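Local coordinates for protein beta-1,4-mannanase (Cryptopygus antarcticus, PDB 4OOU) that hydrolyses internal beta-1,4-mannosidic linkages in the backbones of mannans, galactomannans and glucomannans, releasing mainly short manno-oligosaccharides, at residues A[219-222]-A[223-227]; A[256-260]-A[261-265]. All coordinates share one frame; numbering follows the deposited sequence.

Contact 1: residues A[219-222]-A[223-227]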
ATOM      1  N   LEU A 219       0.604  -0.916 -15.761  1.00 42.49           N
ATOM      2  CA  LEU A 219       0.704   0.545 -15.583  1.00 41.21           C
ATOM      3  C   LEU A 219      -0.510   1.287 -16.081  1.00 41.32           C
ATOM      4  O   LEU A 219      -0.880   2.304 -15.492  1.00 40.49           O
ATOM      5  CB  LEU A 219       1.951   1.114 -16.300  1.00 41.26           C
ATOM      6  CG  LEU A 219       3.298   0.668 -15.725  1.00 39.74           C
ATOM      7  CD1 LEU A 219       4.438   1.142 -16.601  1.00 37.76           C
ATOM      8  CD2 LEU A 219       3.445   1.186 -14.302  1.00 37.45           C
ATOM      9  N   LYS A 220      -1.100   0.797 -17.171  1.00 41.46           N
ATOM     10  CA  LYS A 220      -2.331   1.363 -17.697  1.00 43.39           C
ATOM     11  C   LYS A 220      -3.443   1.138 -16.668  1.00 43.95           C
ATOM     12  O   LYS A 220      -4.243   2.035 -16.336  1.00 38.74           O
ATOM     13  CB  LYS A 220      -2.698   0.672 -19.001  1.00 46.33           C
ATOM     14  CG  LYS A 220      -3.914   1.288 -19.683  1.00 49.45           C
ATOM     15  CD  LYS A 220      -4.771   0.252 -20.391  1.00 50.45           C
ATOM     16  CE  LYS A 220      -5.579   0.906 -21.484  1.00 51.12           C
ATOM     17  NZ  LYS A 220      -6.304  -0.136 -22.227  1.00 52.65           N
ATOM     18  N   THR A 221      -3.490  -0.083 -16.153  1.00 43.80           N
ATOM     19  CA  THR A 221      -4.518  -0.413 -15.191  1.00 46.41           C
ATOM     20  C   THR A 221      -4.396   0.455 -13.947  1.00 45.98           C
ATOM     21  O   THR A 221      -5.403   1.007 -13.466  1.00 49.07           O
ATOM     22  CB  THR A 221      -4.472  -1.897 -14.854  1.00 46.11           C
ATOM     23  OG1 THR A 221      -4.720  -2.617 -16.052  1.00 50.24           O
ATOM     24  CG2 THR A 221      -5.513  -2.258 -13.836  1.00 46.43           C
ATOM     25  N   ILE A 222      -3.178   0.632 -13.442  1.00 41.84           N
ATOM     26  CA  ILE A 222      -3.070   1.427 -12.228  1.00 44.23           C
ATOM     27  C   ILE A 222      -3.268   2.931 -12.535  1.00 41.32           C
ATOM     28  O   ILE A 222      -3.883   3.646 -11.751  1.00 39.38           O
ATOM     29  CB  ILE A 222      -1.935   0.987 -11.190  1.00 46.86           C
ATOM     30  CG1 ILE A 222      -1.273   2.186 -10.527  1.00 45.47           C
ATOM     31  CG2 ILE A 222      -0.869  -0.012 -11.699  1.00 47.44           C
ATOM     32  CD1 ILE A 222      -0.015   2.609 -11.208  1.00 48.75           C
ATOM     33  N   ASN A 223      -2.848   3.375 -13.710  1.00 43.90           N
ATOM     34  CA  ASN A 223      -3.114   4.753 -14.157  1.00 44.32           C
ATOM     35  C   ASN A 223      -4.610   5.079 -14.155  1.00 41.80           C
ATOM     36  O   ASN A 223      -5.043   6.033 -13.486  1.00 39.00           O
ATOM     37  CB  ASN A 223      -2.508   4.979 -15.556  1.00 45.65           C
ATOM     38  CG  ASN A 223      -2.722   6.393 -16.090  1.00 44.70           C
ATOM     39  OD1 ASN A 223      -3.206   6.563 -17.218  1.00 39.11           O
ATOM     40  ND2 ASN A 223      -2.343   7.413 -15.291  1.00 41.68           N
ATOM     41  N   TRP A 224      -5.396   4.255 -14.845  1.00 38.07           N
ATOM     42  CA  TRP A 224      -6.831   4.483 -14.900  1.00 38.48           C
ATOM     43  C   TRP A 224      -7.426   4.500 -13.508  1.00 39.06           C
ATOM     44  O   TRP A 224      -8.295   5.328 -13.214  1.00 35.44           O
ATOM     45  CB  TRP A 224      -7.552   3.422 -15.717  1.00 38.84           C
ATOM     46  CG  TRP A 224      -7.396   3.571 -17.178  1.00 44.75           C
ATOM     47  CD1 TRP A 224      -6.279   3.943 -17.833  1.00 45.08           C
ATOM     48  CD2 TRP A 224      -8.385   3.307 -18.185  1.00 51.82           C
ATOM     49  NE1 TRP A 224      -6.491   3.935 -19.178  1.00 48.32           N
ATOM     50  CE2 TRP A 224      -7.775   3.545 -19.431  1.00 50.47           C
ATOM     51  CE3 TRP A 224      -9.728   2.889 -18.155  1.00 56.38           C
ATOM     52  CZ2 TRP A 224      -8.455   3.388 -20.655  1.00 54.64           C
ATOM     53  CZ3 TRP A 224     -10.415   2.738 -19.379  1.00 59.17           C
ATOM     54  CH2 TRP A 224      -9.767   2.983 -20.610  1.00 57.75           C
ATOM     55  N   ILE A 225      -6.976   3.581 -12.647  1.00 39.99           N
ATOM     56  CA  ILE A 225      -7.580   3.472 -11.331  1.00 39.55           C
ATOM     57  C   ILE A 225      -7.283   4.679 -10.437  1.00 38.32           C
ATOM     58  O   ILE A 225      -8.198   5.224  -9.807  1.00 32.37           O
ATOM     59  CB  ILE A 225      -7.205   2.159 -10.653  1.00 43.01           C
ATOM     60  CG1 ILE A 225      -7.846   0.992 -11.407  1.00 43.91           C
ATOM     61  CG2 ILE A 225      -7.712   2.136  -9.218  1.00 43.73           C
ATOM     62  CD1 ILE A 225      -7.289  -0.362 -11.001  1.00 44.46           C
ATOM     63  N   SER A 226      -6.016   5.106 -10.403  1.00 40.37           N
ATOM     64  CA  SER A 226      -5.618   6.326  -9.688  1.00 40.45           C
ATOM     65  C   SER A 226      -6.383   7.530 -10.220  1.00 43.99           C
ATOM     66  O   SER A 226      -6.844   8.401  -9.461  1.00 40.31           O
ATOM     67  CB  SER A 226      -4.132   6.582  -9.879  1.00 42.51           C
ATOM     68  OG  SER A 226      -3.714   7.757  -9.221  1.00 40.85           O
ATOM     69  N   SER A 227      -6.523   7.585 -11.542  1.00 43.52           N
ATOM     70  CA  SER A 227      -7.132   8.745 -12.111  1.00 43.18           C
ATOM     71  C   SER A 227      -8.495   8.920 -11.481  1.00 42.98           C
ATOM     72  O   SER A 227      -8.883  10.044 -11.179  1.00 45.21           O
ATOM     73  CB  SER A 227      -7.248   8.678 -13.630  1.00 41.63           C
ATOM     74  OG  SER A 227      -7.971   9.834 -14.064  1.00 41.80           O
TER
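Residues 219-222 pass straight into 223-227 as one helix, joined by consecutive i to i+4 backbone hydrogen bonds. The amide N of Trp224 lies 2.9 Å from Lys220 O, with an N-H...O angle of 177°. Asn223 N to Leu219 O, Ile225 N to Thr221 O and Ser226 N to Ile222 O complete the series. Lys220 and Trp224, one turn apart, lie side by side and point the same way. With chi1 at -175° the Lys220 chain leaves the backbone trans to N, and beyond a bend at chi2 it still runs beside the indole. CG lies 3.7 Å from Trp224 NE1, and CE is 3.9 Å from Trp224 CZ2. The Lys220 ammonium forms a salt bridge with Glu149. Replacing Trp224 with an alanine would probably leave the Lys220 methylenes without the indole beside them, and Lys269 without its cation-pi partner. Thr221 and Ile225 pair in the same way, with Thr221 CG2 3.8 Å from Ile225 CD1. Trp224 and Ile225 pack on helix 149-167. Leu219, Ile222 and Asn223 meet helix 260-267, while Ile222 and Ser226 reach strand 238-241 of the TIM barrel.

Contact 2: residues A[256-260]-A[261-265]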
ATOM      1  N   ASN A 256      12.708   2.810 -12.207  1.00 44.45           N
ATOM      2  CA  ASN A 256      11.492   3.231 -11.507  1.00 46.76           C
ATOM      3  C   ASN A 256      10.339   3.130 -12.499  1.00 46.81           C
ATOM      4  O   ASN A 256      10.137   4.029 -13.310  1.00 50.49           O
ATOM      5  CB  ASN A 256      11.642   4.674 -10.992  1.00 49.36           C
ATOM      6  CG  ASN A 256      10.419   5.181 -10.225  1.00 52.68           C
ATOM      7  OD1 ASN A 256       9.380   4.504 -10.097  1.00 54.32           O
ATOM      8  ND2 ASN A 256      10.537   6.404  -9.715  1.00 50.73           N
ATOM      9  N   HIS A 257       9.570   2.045 -12.422  1.00 43.38           N
ATOM     10  CA  HIS A 257       8.493   1.829 -13.371  1.00 41.70           C
ATOM     11  C   HIS A 257       7.220   2.582 -13.089  1.00 38.99           C
ATOM     12  O   HIS A 257       6.303   2.480 -13.887  1.00 40.08           O
ATOM     13  CB  HIS A 257       8.141   0.347 -13.472  1.00 41.99           C
ATOM     14  CG  HIS A 257       9.082  -0.423 -14.321  1.00 43.28           C
ATOM     15  ND1 HIS A 257      10.198  -1.047 -13.812  1.00 42.18           N
ATOM     16  CD2 HIS A 257       9.090  -0.655 -15.652  1.00 46.42           C
ATOM     17  CE1 HIS A 257      10.850  -1.648 -14.792  1.00 43.87           C
ATOM     18  NE2 HIS A 257      10.202  -1.421 -15.924  1.00 46.09           N
ATOM     19  N   TYR A 258       7.152   3.332 -11.987  1.00 38.34           N
ATOM     20  CA  TYR A 258       5.890   3.938 -11.546  1.00 36.59           C
ATOM     21  C   TYR A 258       5.948   5.465 -11.386  1.00 39.50           C
ATOM     22  O   TYR A 258       5.035   6.071 -10.808  1.00 40.72           O
ATOM     23  CB  TYR A 258       5.409   3.256 -10.260  1.00 32.25           C
ATOM     24  CG  TYR A 258       5.322   1.726 -10.364  1.00 29.41           C
ATOM     25  CD1 TYR A 258       6.409   0.937 -10.095  1.00 28.21           C
ATOM     26  CD2 TYR A 258       4.152   1.090 -10.718  1.00 29.46           C
ATOM     27  CE1 TYR A 258       6.338  -0.436 -10.168  1.00 28.71           C
ATOM     28  CE2 TYR A 258       4.073  -0.282 -10.799  1.00 29.01           C
ATOM     29  CZ  TYR A 258       5.179  -1.047 -10.521  1.00 28.45           C
ATOM     30  OH  TYR A 258       5.143  -2.435 -10.599  1.00 27.48           O
ATOM     31  N   LYS A 259       6.998   6.088 -11.925  1.00 43.46           N
ATOM     32  CA  LYS A 259       7.070   7.561 -11.990  1.00 46.46           C
ATOM     33  C   LYS A 259       5.937   8.156 -12.811  1.00 40.88           C
ATOM     34  O   LYS A 259       5.454   7.533 -13.745  1.00 35.69           O
ATOM     35  CB  LYS A 259       8.443   8.083 -12.505  1.00 53.70           C
ATOM     36  CG  LYS A 259       9.115   7.432 -13.729  1.00 56.14           C
ATOM     37  CD  LYS A 259      10.588   7.873 -13.758  1.00 57.82           C
ATOM     38  CE  LYS A 259      11.358   7.503 -15.029  1.00 63.70           C
ATOM     39  NZ  LYS A 259      12.041   6.171 -15.000  1.00 63.75           N
ATOM     40  N   ASP A 260       5.502   9.352 -12.437  1.00 38.09           N
ATOM     41  CA  ASP A 260       4.475  10.068 -13.209  1.00 37.60           C
ATOM     42  C   ASP A 260       4.575   9.784 -14.726  1.00 37.40           C
ATOM     43  O   ASP A 260       3.650   9.189 -15.285  1.00 38.83           O
ATOM     44  CB  ASP A 260       4.545  11.579 -12.953  1.00 36.53           C
ATOM     45  CG  ASP A 260       4.137  11.973 -11.529  1.00 38.75           C
ATOM     46  OD1 ASP A 260       4.277  11.177 -10.550  1.00 36.92           O
ATOM     47  OD2 ASP A 260       3.681  13.128 -11.393  1.00 40.71           O
ATOM     48  N   SER A 261       5.675  10.172 -15.388  1.00 37.86           N
ATOM     49  CA  SER A 261       5.803   9.988 -16.874  1.00 41.20           C
ATOM     50  C   SER A 261       5.287   8.605 -17.350  1.00 44.15           C
ATOM     51  O   SER A 261       4.418   8.525 -18.242  1.00 46.09           O
ATOM     52  CB  SER A 261       7.237  10.291 -17.423  1.00 38.22           C
ATOM     53  OG  SER A 261       8.147   9.199 -17.317  1.00 36.58           O
ATOM     54  N   CYS A 262       5.768   7.545 -16.706  1.00 42.93           N
ATOM     55  CA  CYS A 262       5.438   6.177 -17.094  1.00 46.52           C
ATOM     56  C   CYS A 262       3.952   5.796 -16.974  1.00 45.45           C
ATOM     57  O   CYS A 262       3.422   5.117 -17.858  1.00 53.52           O
ATOM     58  CB  CYS A 262       6.233   5.172 -16.244  1.00 48.19           C
ATOM     59  SG  CYS A 262       7.972   5.051 -16.614  1.00 47.58           S
ATOM     60  N   LEU A 263       3.323   6.147 -15.858  1.00 41.02           N
ATOM     61  CA  LEU A 263       1.921   5.810 -15.635  1.00 41.18           C
ATOM     62  C   LEU A 263       1.064   6.559 -16.615  1.00 41.34           C
ATOM     63  O   LEU A 263       0.155   5.985 -17.257  1.00 40.74           O
ATOM     64  CB  LEU A 263       1.442   6.215 -14.237  1.00 39.79           C
ATOM     65  CG  LEU A 263       1.947   5.434 -13.036  1.00 41.12           C
ATOM     66  CD1 LEU A 263       1.291   5.974 -11.767  1.00 44.14           C
ATOM     67  CD2 LEU A 263       1.729   3.941 -13.204  1.00 39.53           C
ATOM     68  N   THR A 264       1.351   7.854 -16.679  1.00 41.28           N
ATOM     69  CA  THR A 264       0.595   8.799 -17.487  1.00 44.68           C
ATOM     70  C   THR A 264       0.687   8.416 -18.993  1.00 46.17           C
ATOM     71  O   THR A 264      -0.319   8.366 -19.699  1.00 47.56           O
ATOM     72  CB  THR A 264       1.056  10.232 -17.093  1.00 46.25           C
ATOM     73  OG1 THR A 264      -0.047  10.919 -16.475  1.00 50.72           O
ATOM     74  CG2 THR A 264       1.705  11.032 -18.234  1.00 45.49           C
ATOM     75  N   GLY A 265       1.887   8.059 -19.442  1.00 50.68           N
ATOM     76  CA  GLY A 265       2.092   7.486 -20.769  1.00 51.34           C
ATOM     77  C   GLY A 265       1.579   6.074 -21.011  1.00 49.19           C
ATOM     78  O   GLY A 265       1.655   5.592 -22.120  1.00 55.02           O
TER
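Cys262 packs its CB against two carbonyl oxygens of the incoming loop, while its sulfur forms a disulfide with Cys195. CB lies 3.5 Å from Lys259 O and 3.6 Å from His257 O. Its SG is anti to the carbonyl carbon (chi1 -72°), which brings the sulfur to 3.9 Å from Lys259 CG. The aliphatic start of Lys259 therefore runs beside the disulfide. The same lysine bends at its last torsion (chi4 -90°), and NZ makes a weak hydrogen bond back to Asn256 O. Its stronger partner is Asp250, in a salt bridge. Asn256 forms an Asx turn: OD1 accepts from Tyr258 N at 3.1 Å, with the donor 38° out of the carbonyl plane. The helical bonding that follows is uneven. Leu263 N reaches Lys259 O at 3.3 Å, a weak bond. Thr264 N to Asp260 O is firmer at 3.0 Å, and nearly straight. Leu263 CG lies 3.9 Å from Tyr258 O, and its CD2 lies obliquely to the Tyr258 ring, 4.5 Å from Tyr258 CD2. The Tyr258 hydroxyl is hydrogen-bonded to Glu183, and the Asp260 carboxylate forms a salt bridge with Lys306. The whole is a loop-to-helix junction in the TIM barrel of a family 5 glycoside hydrolase. The Asx turn lies in the loop that follows strand 238-241, and the disulfide ties the start of helix 260-267 to Cys195.

Contact 1 comes first along the chain, and helix 215-232 then packs against the junction of contact 2. Their centres are 10 Å apart. Leu263 joins them: its CD2 meets Leu219 CD2 at 3.4 Å. Contact 1 touches the substrate-binding region through Glu149, the partner of Lys220 and itself a substrate-binding residue. The Thr221 side chain is about 10 Å from that of Asn144, which also binds substrate. Contact 2 stands a little further back. Its Tyr258 side chain lies about 7 Å from that of substrate-binding Trp243. It is about 8 Å from that of Glu181, the probable proton donor/acceptor by comparison with relatives.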